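Local coordinates for protein NF-kappa-B inhibitor beta (Mus musculus, PDB 1OY3) that inhibits the transcription factor NF-kappa-B by binding it and trapping it in the cytoplasm, at residues 11-16 / 26-31; 150-155 / 180-185; 201-206 / 238-243. All coordinates share one frame; numbering follows the deposited sequence.

Interaction 1: 11-16 / 26-31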
loop_
_atom_site.group_PDB
_atom_site.type_symbol
_atom_site.label_atom_id
_atom_site.label_comp_id
_atom_site.label_asym_id
_atom_site.label_seq_id
_atom_site.Cartn_x
_atom_site.Cartn_y
_atom_site.Cartn_z
ATOM N N THR C 11 16.740 17.909 -5.872
ATOM C CA THR C 11 17.551 19.087 -5.603
ATOM C C THR C 11 18.926 18.643 -5.114
ATOM O O THR C 11 19.226 17.449 -5.082
ATOM C CB THR C 11 16.922 19.968 -4.519
ATOM O OG1 THR C 11 17.095 19.339 -3.246
ATOM C CG2 THR C 11 15.437 20.167 -4.789
ATOM N N ALA C 12 19.761 19.602 -4.735
ATOM C CA ALA C 12 21.100 19.288 -4.246
ATOM C C ALA C 12 20.997 18.406 -2.998
ATOM O O ALA C 12 21.874 17.580 -2.731
ATOM C CB ALA C 12 21.859 20.575 -3.930
ATOM N N LEU C 13 19.921 18.586 -2.234
ATOM C CA LEU C 13 19.708 17.780 -1.039
ATOM C C LEU C 13 19.490 16.323 -1.419
ATOM O O LEU C 13 20.226 15.451 -0.957
ATOM C CB LEU C 13 18.499 18.267 -0.250
ATOM C CG LEU C 13 18.753 19.020 1.053
ATOM C CD1 LEU C 13 17.488 18.967 1.883
ATOM C CD2 LEU C 13 19.903 18.390 1.829
ATOM N N HIS C 14 18.489 16.064 -2.263
ATOM C CA HIS C 14 18.186 14.694 -2.688
ATOM C C HIS C 14 19.444 13.994 -3.163
ATOM O O HIS C 14 19.692 12.835 -2.826
ATOM C CB HIS C 14 17.164 14.659 -3.838
ATOM C CG HIS C 14 15.797 15.144 -3.464
ATOM N ND1 HIS C 14 15.447 16.475 -3.491
ATOM C CD2 HIS C 14 14.691 14.471 -3.062
ATOM C CE1 HIS C 14 14.184 16.604 -3.125
ATOM N NE2 HIS C 14 13.702 15.402 -2.858
ATOM N N LEU C 15 20.241 14.705 -3.948
ATOM C CA LEU C 15 21.466 14.132 -4.484
ATOM C C LEU C 15 22.530 13.925 -3.416
ATOM O O LEU C 15 23.381 13.054 -3.556
ATOM C CB LEU C 15 22.012 15.012 -5.614
ATOM C CG LEU C 15 21.090 15.168 -6.826
ATOM C CD1 LEU C 15 21.696 16.153 -7.811
ATOM C CD2 LEU C 15 20.873 13.819 -7.478
ATOM N N ALA C 16 22.488 14.718 -2.351
ATOM C CA ALA C 16 23.471 14.556 -1.286
ATOM C C ALA C 16 23.236 13.204 -0.611
ATOM O O ALA C 16 24.189 12.508 -0.272
ATOM C CB ALA C 16 23.355 15.693 -0.262
ATOM N N ASP C 26 26.111 18.008 5.142
ATOM C CA ASP C 26 26.310 18.937 6.255
ATOM C C ASP C 26 26.325 20.374 5.759
ATOM O O ASP C 26 25.714 21.265 6.364
ATOM C CB ASP C 26 27.621 18.623 6.982
ATOM C CG ASP C 26 27.548 17.337 7.787
ATOM O OD1 ASP C 26 28.577 16.944 8.376
ATOM O OD2 ASP C 26 26.461 16.719 7.836
ATOM N N PHE C 27 27.021 20.598 4.648
ATOM C CA PHE C 27 27.101 21.928 4.058
ATOM C C PHE C 27 25.692 22.428 3.740
ATOM O O PHE C 27 25.261 23.462 4.251
ATOM C CB PHE C 27 27.937 21.878 2.778
ATOM C CG PHE C 27 27.999 23.182 2.039
ATOM C CD1 PHE C 27 28.660 24.277 2.585
ATOM C CD2 PHE C 27 27.401 23.315 0.791
ATOM C CE1 PHE C 27 28.726 25.486 1.895
ATOM C CE2 PHE C 27 27.461 24.518 0.094
ATOM C CZ PHE C 27 28.125 25.605 0.646
ATOM N N LEU C 28 24.978 21.683 2.898
ATOM C CA LEU C 28 23.621 22.057 2.510
ATOM C C LEU C 28 22.771 22.379 3.731
ATOM O O LEU C 28 22.209 23.473 3.843
ATOM C CB LEU C 28 22.962 20.931 1.710
ATOM C CG LEU C 28 23.325 20.749 0.229
ATOM C CD1 LEU C 28 24.809 20.638 0.060
ATOM C CD2 LEU C 28 22.656 19.499 -0.307
ATOM N N LEU C 29 22.687 21.426 4.652
ATOM C CA LEU C 29 21.901 21.614 5.864
ATOM C C LEU C 29 22.335 22.858 6.623
ATOM O O LEU C 29 21.557 23.433 7.383
ATOM C CB LEU C 29 22.011 20.374 6.756
ATOM C CG LEU C 29 20.786 19.453 6.743
ATOM C CD1 LEU C 29 20.251 19.309 5.333
ATOM C CD2 LEU C 29 21.156 18.100 7.329
ATOM N N GLY C 30 23.578 23.276 6.402
ATOM C CA GLY C 30 24.088 24.456 7.072
ATOM C C GLY C 30 23.191 25.659 6.861
ATOM O O GLY C 30 23.120 26.549 7.705
ATOM N N PHE C 31 22.498 25.681 5.729
ATOM C CA PHE C 31 21.600 26.781 5.406
ATOM C C PHE C 31 20.156 26.301 5.469
ATOM O O PHE C 31 19.315 26.899 6.140
ATOM C CB PHE C 31 21.904 27.303 3.999
ATOM C CG PHE C 31 23.345 27.666 3.788
ATOM C CD1 PHE C 31 23.895 28.784 4.411
ATOM C CD2 PHE C 31 24.163 26.873 2.986
ATOM C CE1 PHE C 31 25.242 29.107 4.242
ATOM C CE2 PHE C 31 25.509 27.183 2.808
ATOM C CZ PHE C 31 26.052 28.303 3.438
#
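Leu13 and Leu28 have the nearest CA atoms across 11-16 and 26-31, 6.8 Å apart, where the two helices of this first ankyrin repeat pack together. The short axes of 12-16 and 26-31 run nearly antiparallel, at 146° between their N-to-C directions, and come no nearer than 10.1 Å. Thr11 caps the first helix: its OG1 accepts from Leu13 N. Thr11 and His14 make up a capping box, in which Thr11 N donates to His14 ND1 from 35° out of the imidazole plane. This is the Thr-Ala-Leu-His version of the Thr-Pro-Leu-His signature of ankyrin repeats.

The side chains that meet are all apolar, and one methyl does most of the work. Leu28 sets CG anti to its carbonyl carbon (chi1 -78°), and its CD2 points into the first turn of helix 12-18. There it lies 3.2 Å from Ala12 O, with the CB methyls of Ala12 and Ala16 also against it, an approach to the backbone consistent with the small size of the alanines. Leu13 slides past Leu28 in the opposite direction, bringing its CD2 to 3.7 Å from Leu28 CD2. The same Leu13 CD2 reaches Leu29 CD1 at 3.6 Å, the two side chains crossing at about a right angle, so Leu13 is packed against two successive residues of the second helix.

The packing continues past the repeat: Leu13 also touches Leu38 in the following loop and Ala48 of helix 48-55, and Leu29 rests on Lys63 and Leu64 of helix 58-66. His14 NE2 is hydrogen-bonded to Gln46 O, tying the start of helix 12-18 to the loop that leads into helix 48-55.

Interaction 2: 150-155 / 180-185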
loop_
_atom_site.group_PDB
_atom_site.type_symbol
_atom_site.label_atom_id
_atom_site.label_comp_id
_atom_site.label_asym_id
_atom_site.label_seq_id
_atom_site.Cartn_x
_atom_site.Cartn_y
_atom_site.Cartn_z
ATOM N N GLN C 150 2.866 10.431 13.549
ATOM C CA GLN C 150 3.441 9.582 12.498
ATOM C C GLN C 150 2.874 8.164 12.596
ATOM O O GLN C 150 2.713 7.461 11.588
ATOM C CB GLN C 150 4.961 9.487 12.650
ATOM C CG GLN C 150 5.739 10.777 12.431
ATOM C CD GLN C 150 7.215 10.626 12.813
ATOM O OE1 GLN C 150 7.991 9.983 12.101
ATOM N NE2 GLN C 150 7.596 11.201 13.950
ATOM N N LEU C 151 2.566 7.764 13.820
ATOM C CA LEU C 151 2.070 6.435 14.120
ATOM C C LEU C 151 0.786 6.047 13.428
ATOM O O LEU C 151 0.583 4.887 13.091
ATOM C CB LEU C 151 1.886 6.274 15.636
ATOM C CG LEU C 151 3.139 6.425 16.499
ATOM C CD1 LEU C 151 2.752 6.208 17.964
ATOM C CD2 LEU C 151 4.210 5.423 16.057
ATOM N N GLU C 152 -0.097 7.007 13.232
ATOM C CA GLU C 152 -1.357 6.683 12.597
ATOM C C GLU C 152 -1.507 7.303 11.208
ATOM O O GLU C 152 -2.600 7.341 10.650
ATOM C CB GLU C 152 -2.503 7.069 13.534
ATOM C CG GLU C 152 -2.407 6.325 14.877
ATOM C CD GLU C 152 -2.392 4.809 14.704
ATOM O OE1 GLU C 152 -1.647 4.119 15.443
ATOM O OE2 GLU C 152 -3.134 4.307 13.833
ATOM N N ALA C 153 -0.393 7.764 10.645
ATOM C CA ALA C 153 -0.418 8.333 9.304
ATOM C C ALA C 153 -0.794 7.182 8.364
ATOM O O ALA C 153 -0.284 6.072 8.498
ATOM C CB ALA C 153 0.962 8.895 8.932
ATOM N N GLU C 154 -1.697 7.422 7.425
ATOM C CA GLU C 154 -2.061 6.342 6.530
ATOM C C GLU C 154 -1.669 6.630 5.094
ATOM O O GLU C 154 -1.830 7.745 4.610
ATOM C CB GLU C 154 -3.569 6.028 6.618
ATOM C CG GLU C 154 -4.496 7.091 6.073
ATOM C CD GLU C 154 -5.911 6.569 5.830
ATOM O OE1 GLU C 154 -6.837 7.400 5.687
ATOM O OE2 GLU C 154 -6.102 5.334 5.769
ATOM N N ASN C 155 -1.138 5.620 4.415
ATOM C CA ASN C 155 -0.756 5.804 3.028
ATOM C C ASN C 155 -1.994 5.618 2.177
ATOM O O ASN C 155 -3.099 5.418 2.705
ATOM C CB ASN C 155 0.333 4.809 2.610
ATOM C CG ASN C 155 -0.074 3.366 2.834
ATOM O OD1 ASN C 155 -1.240 3.008 2.681
ATOM N ND2 ASN C 155 0.905 2.519 3.179
ATOM N N ALA C 180 6.035 2.493 20.908
ATOM C CA ALA C 180 5.819 3.895 20.531
ATOM C C ALA C 180 4.363 4.313 20.763
ATOM O O ALA C 180 4.026 5.507 20.728
ATOM C CB ALA C 180 6.202 4.117 19.070
ATOM N N GLY C 181 3.501 3.324 20.988
ATOM C CA GLY C 181 2.099 3.611 21.238
ATOM C C GLY C 181 1.192 3.505 20.023
ATOM O O GLY C 181 0.131 4.127 19.993
ATOM N N ALA C 182 1.595 2.729 19.019
ATOM C CA ALA C 182 0.772 2.579 17.821
ATOM C C ALA C 182 -0.535 1.845 18.152
ATOM O O ALA C 182 -0.591 1.027 19.073
ATOM C CB ALA C 182 1.546 1.820 16.742
ATOM N N ASP C 183 -1.591 2.149 17.404
ATOM C CA ASP C 183 -2.891 1.507 17.627
ATOM C C ASP C 183 -2.874 0.067 17.089
ATOM O O ASP C 183 -2.934 -0.158 15.882
ATOM C CB ASP C 183 -3.978 2.332 16.945
ATOM C CG ASP C 183 -5.356 1.723 17.080
ATOM O OD1 ASP C 183 -5.496 0.610 17.647
ATOM O OD2 ASP C 183 -6.304 2.377 16.604
ATOM N N LEU C 184 -2.799 -0.903 17.997
ATOM C CA LEU C 184 -2.757 -2.321 17.621
ATOM C C LEU C 184 -4.067 -2.922 17.104
ATOM O O LEU C 184 -4.102 -4.098 16.729
ATOM C CB LEU C 184 -2.264 -3.160 18.809
ATOM C CG LEU C 184 -0.760 -3.293 19.122
ATOM C CD1 LEU C 184 0.054 -2.125 18.567
ATOM C CD2 LEU C 184 -0.603 -3.390 20.620
ATOM N N ASN C 185 -5.142 -2.142 17.073
ATOM C CA ASN C 185 -6.421 -2.687 16.609
ATOM C C ASN C 185 -6.936 -2.046 15.329
ATOM O O ASN C 185 -7.960 -2.464 14.797
ATOM C CB ASN C 185 -7.492 -2.529 17.694
ATOM C CG ASN C 185 -7.116 -3.215 18.987
ATOM O OD1 ASN C 185 -6.722 -4.382 18.988
ATOM N ND2 ASN C 185 -7.242 -2.495 20.102
HETATM O O HOH W 1 -1.822 1.586 13.786
#
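Leu151 and Ala182 bring two non-regular segments together, CA to CA 5.5 Å, joining the type I turn 150-153 to the chain that leaves helix 171-180, the second helix of the fourth ankyrin repeat. That helix ends in a Schellman motif at Gly181, whose positive phi of 96° suits glycine. Leu151 lies against this helix end: its CD1 packs 3.1 Å from Ala180 O, while its other branch, CD2, meets Ala180 CB at 3.8 Å.

The polar half belongs to Glu152. Its chain bends at chi2 (-57°) and crosses the Asp183 side chain at about a right angle; OE1 accepts from Asp183 N, 2.8 Å away. The bond is nearly straight and reaches the syn side of OE1, 31° out of the carboxylate plane. Water 1 lies between Glu152 OE2 and Asp183 O, within hydrogen-bonding distance of both. Glu152 OE2 and Asp183 OD2, probably like charges, lie 4.6 Å apart, and Lys186 probably eases this by a salt bridge to Glu152 OE2. Asp183 OD1 closes an Asx turn with Asn185 N.

Leu151 also packs on Leu98, just past helix 91-97, and Gln150 on Leu82 of helix 81-85; Leu184 faces Ala214 after helix 205-213.

Interaction 3: 201-206 / 238-243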
loop_
_atom_site.group_PDB
_atom_site.type_symbol
_atom_site.label_atom_id
_atom_site.label_comp_id
_atom_site.label_asym_id
_atom_site.label_seq_id
_atom_site.Cartn_x
_atom_site.Cartn_y
_atom_site.Cartn_z
ATOM N N GLU C 201 -2.567 -13.565 7.900
ATOM C CA GLU C 201 -2.387 -13.677 6.462
ATOM C C GLU C 201 -0.908 -13.848 6.156
ATOM O O GLU C 201 -0.535 -14.587 5.247
ATOM C CB GLU C 201 -2.919 -12.433 5.752
ATOM C CG GLU C 201 -4.431 -12.310 5.807
ATOM C CD GLU C 201 -4.984 -11.400 4.727
ATOM O OE1 GLU C 201 -6.224 -11.374 4.555
ATOM O OE2 GLU C 201 -4.182 -10.715 4.054
ATOM N N ALA C 202 -0.071 -13.172 6.938
ATOM C CA ALA C 202 1.382 -13.226 6.771
ATOM C C ALA C 202 1.986 -14.506 7.342
ATOM O O ALA C 202 3.179 -14.765 7.160
ATOM C CB ALA C 202 2.019 -12.022 7.448
ATOM N N GLN C 203 1.160 -15.292 8.032
ATOM C CA GLN C 203 1.590 -16.536 8.667
ATOM C C GLN C 203 2.808 -16.258 9.559
ATOM O O GLN C 203 3.672 -17.114 9.739
ATOM C CB GLN C 203 1.930 -17.598 7.605
ATOM C CG GLN C 203 0.770 -17.965 6.672
ATOM C CD GLN C 203 -0.353 -18.713 7.376
ATOM O OE1 GLN C 203 -0.236 -19.904 7.678
ATOM N NE2 GLN C 203 -1.448 -18.014 7.644
ATOM N N ALA C 204 2.877 -15.045 10.102
ATOM C CA ALA C 204 3.980 -14.670 10.976
ATOM C C ALA C 204 3.521 -14.862 12.419
ATOM O O ALA C 204 2.995 -13.943 13.052
ATOM C CB ALA C 204 4.384 -13.218 10.724
ATOM N N ALA C 205 3.725 -16.073 12.925
ATOM C CA ALA C 205 3.319 -16.439 14.279
ATOM C C ALA C 205 3.922 -15.578 15.384
ATOM O O ALA C 205 3.219 -15.199 16.326
ATOM C CB ALA C 205 3.646 -17.912 14.535
ATOM N N SER C 206 5.214 -15.281 15.279
ATOM C CA SER C 206 5.892 -14.479 16.297
ATOM C C SER C 206 5.316 -13.061 16.351
ATOM O O SER C 206 5.226 -12.453 17.418
ATOM C CB SER C 206 7.394 -14.421 16.016
ATOM O OG SER C 206 7.682 -13.490 14.989
ATOM N N PRO C 238 -0.418 -24.339 11.634
ATOM C CA PRO C 238 -1.205 -24.615 12.843
ATOM C C PRO C 238 -0.879 -23.720 14.032
ATOM O O PRO C 238 -1.740 -23.439 14.859
ATOM C CB PRO C 238 -0.882 -26.083 13.143
ATOM C CG PRO C 238 -0.420 -26.631 11.813
ATOM C CD PRO C 238 0.409 -25.503 11.279
ATOM N N ILE C 239 0.373 -23.283 14.112
ATOM C CA ILE C 239 0.826 -22.437 15.206
ATOM C C ILE C 239 -0.097 -21.252 15.438
ATOM O O ILE C 239 -0.495 -20.976 16.572
ATOM C CB ILE C 239 2.237 -21.890 14.938
ATOM C CG1 ILE C 239 3.169 -23.028 14.513
ATOM C CG2 ILE C 239 2.769 -21.203 16.189
ATOM C CD1 ILE C 239 3.297 -24.141 15.524
ATOM N N LEU C 240 -0.432 -20.560 14.353
ATOM C CA LEU C 240 -1.292 -19.378 14.400
ATOM C C LEU C 240 -2.602 -19.596 15.141
ATOM O O LEU C 240 -2.993 -18.774 15.967
ATOM C CB LEU C 240 -1.575 -18.891 12.978
ATOM C CG LEU C 240 -0.326 -18.489 12.190
ATOM C CD1 LEU C 240 -0.692 -18.233 10.738
ATOM C CD2 LEU C 240 0.294 -17.251 12.814
ATOM N N ALA C 241 -3.277 -20.701 14.842
ATOM C CA ALA C 241 -4.538 -21.020 15.493
ATOM C C ALA C 241 -4.294 -21.285 16.983
ATOM O O ALA C 241 -5.020 -20.782 17.841
ATOM C CB ALA C 241 -5.162 -22.241 14.836
ATOM N N ARG C 242 -3.259 -22.067 17.277
ATOM C CA ARG C 242 -2.903 -22.396 18.655
ATOM C C ARG C 242 -2.754 -21.122 19.478
ATOM O O ARG C 242 -3.378 -20.979 20.532
ATOM C CB ARG C 242 -1.592 -23.183 18.687
ATOM C CG ARG C 242 -1.607 -24.473 17.869
ATOM C CD ARG C 242 -0.223 -25.125 17.836
ATOM N NE ARG C 242 -0.182 -26.307 16.980
ATOM C CZ ARG C 242 0.936 -26.929 16.615
ATOM N NH1 ARG C 242 2.115 -26.487 17.031
ATOM N NH2 ARG C 242 0.879 -27.994 15.827
ATOM N N LEU C 243 -1.931 -20.197 18.987
ATOM C CA LEU C 243 -1.692 -18.919 19.663
ATOM C C LEU C 243 -2.993 -18.214 19.995
ATOM O O LEU C 243 -3.278 -17.936 21.162
ATOM C CB LEU C 243 -0.838 -18.000 18.784
ATOM C CG LEU C 243 0.682 -18.188 18.798
ATOM C CD1 LEU C 243 1.034 -19.645 18.576
ATOM C CD2 LEU C 243 1.309 -17.304 17.722
#
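Apolar packing dominates between Ala205 and the first turns of helix 238-246. Ala205 CB fits among three side chains: Ile239 CG2 and Leu240 CD2, each 3.8 Å away, and Leu243 CD2. The leucine branches also press on the alanine's backbone, Leu240 CD2 lying 3.5 Å from Ala205 CA and Leu243 CD2 3.2 Å from Ala205 O. Ala205 and Leu240 have the nearest CA pair, 5.5 Å apart.

A second kind of contact sets an amide against a methyl. Gln203 folds at chi2 (-68°), which places CD, and its side chain crosses Leu240 at about a right angle; Leu240 CD1 sits 3.2 Å from Gln203 NE2 with the amide carbon and oxygen hardly further off. Leu240 thus uses CD1 for the glutamine and CD2 for the alanine.

The polar bonds of this amide go to residues flanking the segments. Gln203 NE2 donates to Val200 O in the preceding helix, and OE1 accepts from Asn237 N just ahead of helix 238-246. One side chain therefore links the end of one repeat's first helix to the start of the next repeat's second.

Gln203 itself takes positive phi in a Schellman motif, and Ala204 is the N-cap of helix 205-213. The tight turn inside a repeat and the side-by-side packing of second helices from consecutive repeats are hallmarks of the ankyrin stack.

Overall arrangement
The three contacts follow one another along the chain and along the elongated ankyrin stack. Interactions 1 and 3 lie on opposite sides of the chain's centre, 45 Å apart between centres. Interaction 2, about 8 Å from that middle, has its centre 30 Å from interaction 1 and 22 Å from interaction 3; even the nearer pair leaves about 11 Å between closest atoms. They sample different levels of the architecture: two helices within one repeat, the loop regions, and the turn and helix start of one repeat against a helix of the next. Leu15 and Phe27 of interaction 1, and Glu154 of interaction 2, each have another protein chain within reach, whereas none touches the segments of interaction 3.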